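Local coordinates for protein hypothetic aldehyde deformylating oxygenase (Sulfolobus tokodaii, PDB 5V4T) that binds ferric iron and probably acts as a ferritin-like oxygenase that deformylates aldehydes, at residues 183-186 against 190-193; 26-31 against 81-86. All coordinates share one frame; numbering follows the deposited sequence.

Interaction 1: 183-186 against 190-193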
ATOM      1  N   LYS A 183      -7.389   9.282 -12.666  1.00 23.97           N
ATOM      2  CA  LYS A 183      -7.342   7.809 -12.918  1.00 23.92           C
ATOM      3  C   LYS A 183      -8.360   7.011 -12.138  1.00 22.78           C
ATOM      4  O   LYS A 183      -8.791   5.976 -12.601  1.00 21.08           O
ATOM      5  CB  LYS A 183      -5.958   7.251 -12.571  1.00 27.19           C
ATOM      6  CG  LYS A 183      -4.821   7.738 -13.476  1.00 31.37           C
ATOM      7  CD  LYS A 183      -5.207   7.722 -14.951  1.00 37.87           C
ATOM      8  CE  LYS A 183      -4.082   8.265 -15.833  1.00 41.96           C
ATOM      9  NZ  LYS A 183      -3.270   7.138 -16.342  1.00 40.91           N
ATOM     10  N   ILE A 184      -8.796   7.532 -10.984  1.00 21.45           N
ATOM     11  CA  ILE A 184      -9.685   6.794 -10.066  1.00 23.60           C
ATOM     12  C   ILE A 184     -11.164   7.086 -10.341  1.00 23.46           C
ATOM     13  O   ILE A 184     -12.014   6.214 -10.239  1.00 23.38           O
ATOM     14  CB  ILE A 184      -9.328   7.107  -8.581  1.00 23.47           C
ATOM     15  CG1 ILE A 184      -7.925   6.574  -8.194  1.00 25.81           C
ATOM     16  CG2 ILE A 184     -10.398   6.553  -7.666  1.00 25.61           C
ATOM     17  CD1 ILE A 184      -7.386   7.106  -6.870  1.00 27.52           C
ATOM     18  N   GLU A 185     -11.500   8.354 -10.619  1.00 24.09           N
ATOM     19  CA  GLU A 185     -12.878   8.726 -10.900  1.00 25.70           C
ATOM     20  C   GLU A 185     -13.526   7.948 -12.037  1.00 25.74           C
ATOM     21  O   GLU A 185     -14.692   7.608 -11.939  1.00 25.63           O
ATOM     22  CB  GLU A 185     -13.017  10.232 -11.147  1.00 30.70           C
ATOM     23  CG  GLU A 185     -12.853  11.048  -9.896  1.00 33.06           C
ATOM     24  CD  GLU A 185     -13.107  12.529 -10.149  1.00 37.09           C
ATOM     25  OE1 GLU A 185     -12.758  13.053 -11.250  1.00 37.39           O
ATOM     26  OE2 GLU A 185     -13.651  13.154  -9.230  1.00 34.68           O
ATOM     27  N   PRO A 186     -12.780   7.622 -13.093  1.00 23.86           N
ATOM     28  CA  PRO A 186     -13.406   6.764 -14.123  1.00 27.04           C
ATOM     29  C   PRO A 186     -13.802   5.359 -13.681  1.00 26.99           C
ATOM     30  O   PRO A 186     -14.588   4.682 -14.356  1.00 28.52           O
ATOM     31  CB  PRO A 186     -12.341   6.712 -15.217  1.00 26.49           C
ATOM     32  CG  PRO A 186     -11.619   8.004 -15.032  1.00 27.47           C
ATOM     33  CD  PRO A 186     -11.502   8.135 -13.533  1.00 25.98           C
ATOM     34  N   SER A 190     -15.914   8.295  -5.825  1.00 20.50           N
ATOM     35  CA  SER A 190     -15.836   9.674  -5.388  1.00 22.18           C
ATOM     36  C   SER A 190     -14.568   9.882  -4.571  1.00 21.59           C
ATOM     37  O   SER A 190     -14.411   9.182  -3.576  1.00 19.73           O
ATOM     38  CB  SER A 190     -16.999   9.968  -4.499  1.00 23.36           C
ATOM     39  OG  SER A 190     -16.759  11.112  -3.717  1.00 24.26           O
ATOM     40  N   ILE A 191     -13.722  10.825  -4.953  1.00 20.62           N
ATOM     41  CA  ILE A 191     -12.511  11.127  -4.185  1.00 21.22           C
ATOM     42  C   ILE A 191     -12.895  11.567  -2.769  1.00 21.20           C
ATOM     43  O   ILE A 191     -12.273  11.109  -1.793  1.00 19.30           O
ATOM     44  CB  ILE A 191     -11.613  12.172  -4.838  1.00 23.41           C
ATOM     45  CG1 ILE A 191     -11.122  11.685  -6.200  1.00 26.78           C
ATOM     46  CG2 ILE A 191     -10.406  12.530  -3.986  1.00 24.43           C
ATOM     47  CD1 ILE A 191     -10.012  10.629  -6.052  1.00 29.94           C
ATOM     48  N   GLN A 192     -13.905  12.453  -2.626  1.00 19.80           N
ATOM     49  CA  GLN A 192     -14.367  12.769  -1.285  1.00 19.97           C
ATOM     50  C   GLN A 192     -14.756  11.569  -0.423  1.00 18.34           C
ATOM     51  O   GLN A 192     -14.406  11.507   0.800  1.00 17.90           O
ATOM     52  CB  GLN A 192     -15.547  13.768  -1.280  1.00 24.74           C
ATOM     53  CG  GLN A 192     -15.882  14.290   0.143  1.00 29.02           C
ATOM     54  CD  GLN A 192     -14.718  15.082   0.749  1.00 32.11           C
ATOM     55  OE1 GLN A 192     -14.387  16.178   0.254  1.00 33.99           O
ATOM     56  NE2 GLN A 192     -14.090  14.562   1.831  1.00 27.37           N
ATOM     57  N   GLU A 193     -15.474  10.610  -0.969  1.00 17.73           N
ATOM     58  CA  GLU A 193     -15.913   9.427  -0.204  1.00 17.85           C
ATOM     59  C   GLU A 193     -14.671   8.610   0.171  1.00 16.58           C
ATOM     60  O   GLU A 193     -14.616   8.095   1.247  1.00 16.36           O
ATOM     61  CB  GLU A 193     -16.961   8.524  -0.891  1.00 23.08           C
ATOM     62  CG  GLU A 193     -18.317   9.176  -1.004  1.00 29.28           C
ATOM     63  CD  GLU A 193     -19.389   8.287  -1.645  1.00 33.38           C
ATOM     64  OE1 GLU A 193     -19.125   7.090  -1.911  1.00 37.93           O
ATOM     65  OE2 GLU A 193     -20.506   8.809  -1.901  1.00 39.78           O
TER
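Ile184 directs its beta carbon at the start of helix 191-211, where CB lies 4.4 Å from the terminal CD1 of Ile191. A branched aliphatic residue suits each side of this buried junction, because the atoms that meet, Ile184 CB, Glu185 CG and the Ile191 branch, are all carbon. Next along the chain, Glu185 contributes its methylene portion: CG rests 4.1 Å from Ile191 CG1, the two side chains crossing at about a right angle. In Ile191, chi1 (-61°) sets CG1 beside the backbone N, near Glu185, and chi2 (-76°) then folds CD1 toward Ile184. Beyond CG, Glu185 is extended, and its OE2 forms a salt bridge with Lys181, so one residue serves the apolar contact with its stem and a charge with its tip. The backbones come nearest at Glu185 and Ser190, 6.3 Å between CA atoms. Ser190 fits here as an N-cap: its OG accepts a 3.1 Å hydrogen bond from Glu193 N, fairly straight at 163°, satisfying an amide that has no earlier helical carbonyl to use. Apolar contacts across a short connection, begun by a 3-10 turn at Glu185 and Pro186, thus join two consecutive helices of the ferritin-like fold, the second N-capped by serine.

Interaction 2: 26-31 against 81-86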
ATOM      1  N   ALA A  26       6.672   0.007 -10.922  1.00 23.27           N
ATOM      2  CA  ALA A  26       7.650  -0.468 -11.862  1.00 26.95           C
ATOM      3  C   ALA A  26       8.394   0.666 -12.547  1.00 29.47           C
ATOM      4  O   ALA A  26       9.560   0.496 -12.799  1.00 31.89           O
ATOM      5  CB  ALA A  26       6.987  -1.360 -12.916  1.00 28.40           C
ATOM      6  N   SER A  27       7.743   1.797 -12.832  1.00 30.88           N
ATOM      7  CA  SER A  27       8.396   2.930 -13.512  1.00 30.36           C
ATOM      8  C   SER A  27       9.533   3.542 -12.684  1.00 34.93           C
ATOM      9  O   SER A  27      10.435   4.182 -13.235  1.00 37.39           O
ATOM     10  CB  SER A  27       7.388   4.033 -13.844  1.00 32.05           C
ATOM     11  OG  SER A  27       6.881   4.660 -12.649  1.00 31.33           O
ATOM     12  N   ILE A  28       9.506   3.379 -11.372  1.00 29.09           N
ATOM     13  CA  ILE A  28      10.522   4.020 -10.538  1.00 34.72           C
ATOM     14  C   ILE A  28      11.064   3.223  -9.360  1.00 37.28           C
ATOM     15  O   ILE A  28      11.686   3.807  -8.469  1.00 41.70           O
ATOM     16  CB  ILE A  28      10.035   5.366  -9.996  1.00 36.16           C
ATOM     17  CG1 ILE A  28       8.707   5.189  -9.263  1.00 39.56           C
ATOM     18  CG2 ILE A  28       9.954   6.409 -11.108  1.00 40.95           C
ATOM     19  CD1 ILE A  28       8.382   6.368  -8.384  1.00 41.47           C
ATOM     20  N   MET A  29      10.887   1.910  -9.340  1.00 37.65           N
ATOM     21  CA  MET A  29      11.238   1.162  -8.119  1.00 39.86           C
ATOM     22  C   MET A  29      12.751   1.085  -7.822  1.00 38.98           C
ATOM     23  O   MET A  29      13.152   1.000  -6.623  1.00 31.07           O
ATOM     24  CB  MET A  29      10.601  -0.232  -8.109  1.00 42.30           C
ATOM     25  CG  MET A  29      11.091  -1.206  -9.155  1.00 46.86           C
ATOM     26  SD  MET A  29       9.931  -2.589  -9.128  1.00 60.75           S
ATOM     27  CE  MET A  29       9.783  -2.955  -7.381  1.00 52.11           C
ATOM     28  N   ASP A  30      13.584   1.129  -8.880  1.00 36.77           N
ATOM     29  CA  ASP A  30      15.071   1.274  -8.703  1.00 37.90           C
ATOM     30  C   ASP A  30      15.487   2.423  -7.777  1.00 31.70           C
ATOM     31  O   ASP A  30      16.547   2.366  -7.138  1.00 29.67           O
ATOM     32  CB  ASP A  30      15.755   1.479 -10.046  1.00 41.45           C
ATOM     33  CG  ASP A  30      15.853   0.194 -10.855  1.00 50.41           C
ATOM     34  OD1 ASP A  30      15.198  -0.822 -10.500  1.00 57.18           O
ATOM     35  OD2 ASP A  30      16.597   0.199 -11.856  1.00 55.64           O
ATOM     36  N   ARG A  31      14.674   3.480  -7.723  1.00 29.18           N
ATOM     37  CA  ARG A  31      14.903   4.594  -6.771  1.00 27.02           C
ATOM     38  C   ARG A  31      15.104   4.119  -5.329  1.00 26.76           C
ATOM     39  O   ARG A  31      15.897   4.686  -4.559  1.00 28.03           O
ATOM     40  CB  ARG A  31      13.741   5.604  -6.818  1.00 26.08           C
ATOM     41  CG  ARG A  31      13.953   6.852  -5.983  1.00 25.43           C
ATOM     42  CD  ARG A  31      12.734   7.770  -6.128  1.00 26.62           C
ATOM     43  NE  ARG A  31      12.864   8.995  -5.378  1.00 26.32           N
ATOM     44  CZ  ARG A  31      13.294  10.160  -5.857  1.00 31.98           C
ATOM     45  NH1 ARG A  31      13.683  10.303  -7.108  1.00 37.85           N
ATOM     46  NH2 ARG A  31      13.342  11.203  -5.063  1.00 34.90           N
ATOM     47  N   SER A  81       3.515  12.879  -4.250  1.00 22.55           N
ATOM     48  CA  SER A  81       3.338  12.567  -2.825  1.00 21.15           C
ATOM     49  C   SER A  81       3.660  11.096  -2.526  1.00 20.07           C
ATOM     50  O   SER A  81       4.085  10.758  -1.394  1.00 20.19           O
ATOM     51  CB  SER A  81       1.922  12.926  -2.351  1.00 22.84           C
ATOM     52  OG  SER A  81       1.754  14.370  -2.250  1.00 25.07           O
ATOM     53  N   TYR A  82       3.451  10.217  -3.496  1.00 20.93           N
ATOM     54  CA  TYR A  82       3.833   8.797  -3.315  1.00 19.67           C
ATOM     55  C   TYR A  82       5.340   8.674  -3.274  1.00 21.47           C
ATOM     56  O   TYR A  82       5.942   7.934  -2.481  1.00 18.49           O
ATOM     57  CB  TYR A  82       3.253   7.985  -4.477  1.00 18.27           C
ATOM     58  CG  TYR A  82       3.638   6.541  -4.492  1.00 19.33           C
ATOM     59  CD1 TYR A  82       4.855   6.113  -4.990  1.00 19.54           C
ATOM     60  CD2 TYR A  82       2.761   5.580  -3.975  1.00 19.46           C
ATOM     61  CE1 TYR A  82       5.171   4.778  -5.003  1.00 21.25           C
ATOM     62  CE2 TYR A  82       3.092   4.239  -3.983  1.00 18.90           C
ATOM     63  CZ  TYR A  82       4.267   3.848  -4.475  1.00 19.36           C
ATOM     64  OH  TYR A  82       4.556   2.507  -4.486  1.00 22.12           O
ATOM     65  N   ILE A  83       5.997   9.405  -4.178  1.00 18.79           N
ATOM     66  CA  ILE A  83       7.455   9.400  -4.169  1.00 20.77           C
ATOM     67  C   ILE A  83       8.035   9.905  -2.824  1.00 19.35           C
ATOM     68  O   ILE A  83       8.966   9.309  -2.268  1.00 19.99           O
ATOM     69  CB  ILE A  83       7.984  10.191  -5.417  1.00 23.57           C
ATOM     70  CG1 ILE A  83       7.592   9.468  -6.688  1.00 27.25           C
ATOM     71  CG2 ILE A  83       9.470  10.364  -5.319  1.00 23.84           C
ATOM     72  CD1 ILE A  83       7.663  10.288  -7.957  1.00 33.51           C
ATOM     73  N   LYS A  84       7.436  10.963  -2.267  1.00 19.02           N
ATOM     74  CA  LYS A  84       7.800  11.479  -0.954  1.00 20.59           C
ATOM     75  C   LYS A  84       7.587  10.441   0.153  1.00 19.66           C
ATOM     76  O   LYS A  84       8.379  10.304   1.073  1.00 20.03           O
ATOM     77  CB  LYS A  84       6.991  12.722  -0.675  1.00 25.12           C
ATOM     78  CG  LYS A  84       7.457  13.450   0.552  1.00 30.64           C
ATOM     79  CD  LYS A  84       6.917  14.864   0.574  1.00 37.49           C
ATOM     80  CE  LYS A  84       7.700  15.634   1.625  1.00 42.96           C
ATOM     81  NZ  LYS A  84       6.957  16.844   2.032  1.00 46.19           N
ATOM     82  N   LEU A  85       6.478   9.708   0.082  1.00 17.75           N
ATOM     83  CA  LEU A  85       6.208   8.741   1.112  1.00 18.18           C
ATOM     84  C   LEU A  85       7.306   7.735   1.207  1.00 16.93           C
ATOM     85  O   LEU A  85       7.796   7.439   2.274  1.00 16.98           O
ATOM     86  CB  LEU A  85       4.829   8.055   0.846  1.00 17.96           C
ATOM     87  CG  LEU A  85       4.440   6.929   1.815  1.00 19.41           C
ATOM     88  CD1 LEU A  85       4.126   7.471   3.157  1.00 19.64           C
ATOM     89  CD2 LEU A  85       3.209   6.221   1.256  1.00 19.55           C
ATOM     90  N   PHE A  86       7.722   7.191   0.080  1.00 18.11           N
ATOM     91  CA  PHE A  86       8.715   6.153   0.075  1.00 18.01           C
ATOM     92  C   PHE A  86      10.123   6.693   0.279  1.00 17.68           C
ATOM     93  O   PHE A  86      10.901   5.992   0.894  1.00 18.05           O
ATOM     94  CB  PHE A  86       8.537   5.208  -1.093  1.00 19.58           C
ATOM     95  CG  PHE A  86       7.411   4.215  -0.858  1.00 18.04           C
ATOM     96  CD1 PHE A  86       7.613   3.142  -0.053  1.00 19.19           C
ATOM     97  CD2 PHE A  86       6.164   4.434  -1.360  1.00 19.23           C
ATOM     98  CE1 PHE A  86       6.610   2.230   0.213  1.00 20.83           C
ATOM     99  CE2 PHE A  86       5.125   3.540  -1.082  1.00 21.57           C
ATOM    100  CZ  PHE A  86       5.358   2.460  -0.266  1.00 20.64           C
TER
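Ile28 and Ile83 form the heart of this contact, the delta methyl of the loop residue pressing on the gamma-1 methylene of the helical one, with Ile28 CD1 3.6 Å from Ile83 CG1. The same methyl also lies 4.0 Å from Ile83 CD1, so it rests against the outer half of a side chain that it meets at about a right angle. Ile28 holds its CG1 branch in the crowded position between backbone N and carbonyl carbon (chi1 54°), and a near-anti chi2 (164°) carries CD1 outward from CB to the helix.

The other branch of Ile83 serves Arg31. The Ile83 CG2 methyl lies over one face of the Arg31 guanidinium, 3.5 Å above the plane and offset toward the rim, and 3.7 Å from Arg31 NE. A flat cation can be covered in this way by a methyl while its N-H groups stay directed elsewhere, and NH2 indeed forms a salt bridge with Asp87, one turn after Ile83. The arginine, extended from CG to NE with CG anti to the backbone N (chi1 -174°), spans the gap and is held at its end by that charge.

Behind these side chains, the bond from Arg31 N to Ile28 O closes the turn that presents both residues to the helix. Ser27 OG is hydrogen-bonded to Val76 O, which ties the loop to the chain ahead of helix 80-93. On the helix, Phe86 CD2 lies over one face of the Tyr82 ring, whose OH is bonded to His22 O.

This surface contact is loop-on-helix packing, in which the connection between helices 10-23 and 34-46 is fastened to helix 80-93 by an apolar pair and an adjacent arginine in a protein of the ferritin-like, helical class.

How the interactions relate
Interaction 2 precedes interaction 1 along the chain, and the two do not touch: their centres are 22 Å apart and their nearest atoms about 11 Å. Helix 10-23 relates them, since Lys183 and Pro186 of interaction 1 touch its Tyr18 and Glu11, while near its end His22 O accepts from Tyr82 OH of interaction 2. Neither contact lies at the iron site, formed by Glu57, Glu111, Glu145 and His148. Leu85 and Phe86, on the same helix as Ile83, touch Thr110, next to the iron ligand Glu111. Interaction 1, centred about 17 Å from the centre of the chain, lies at the entry to the last helix, 191-211.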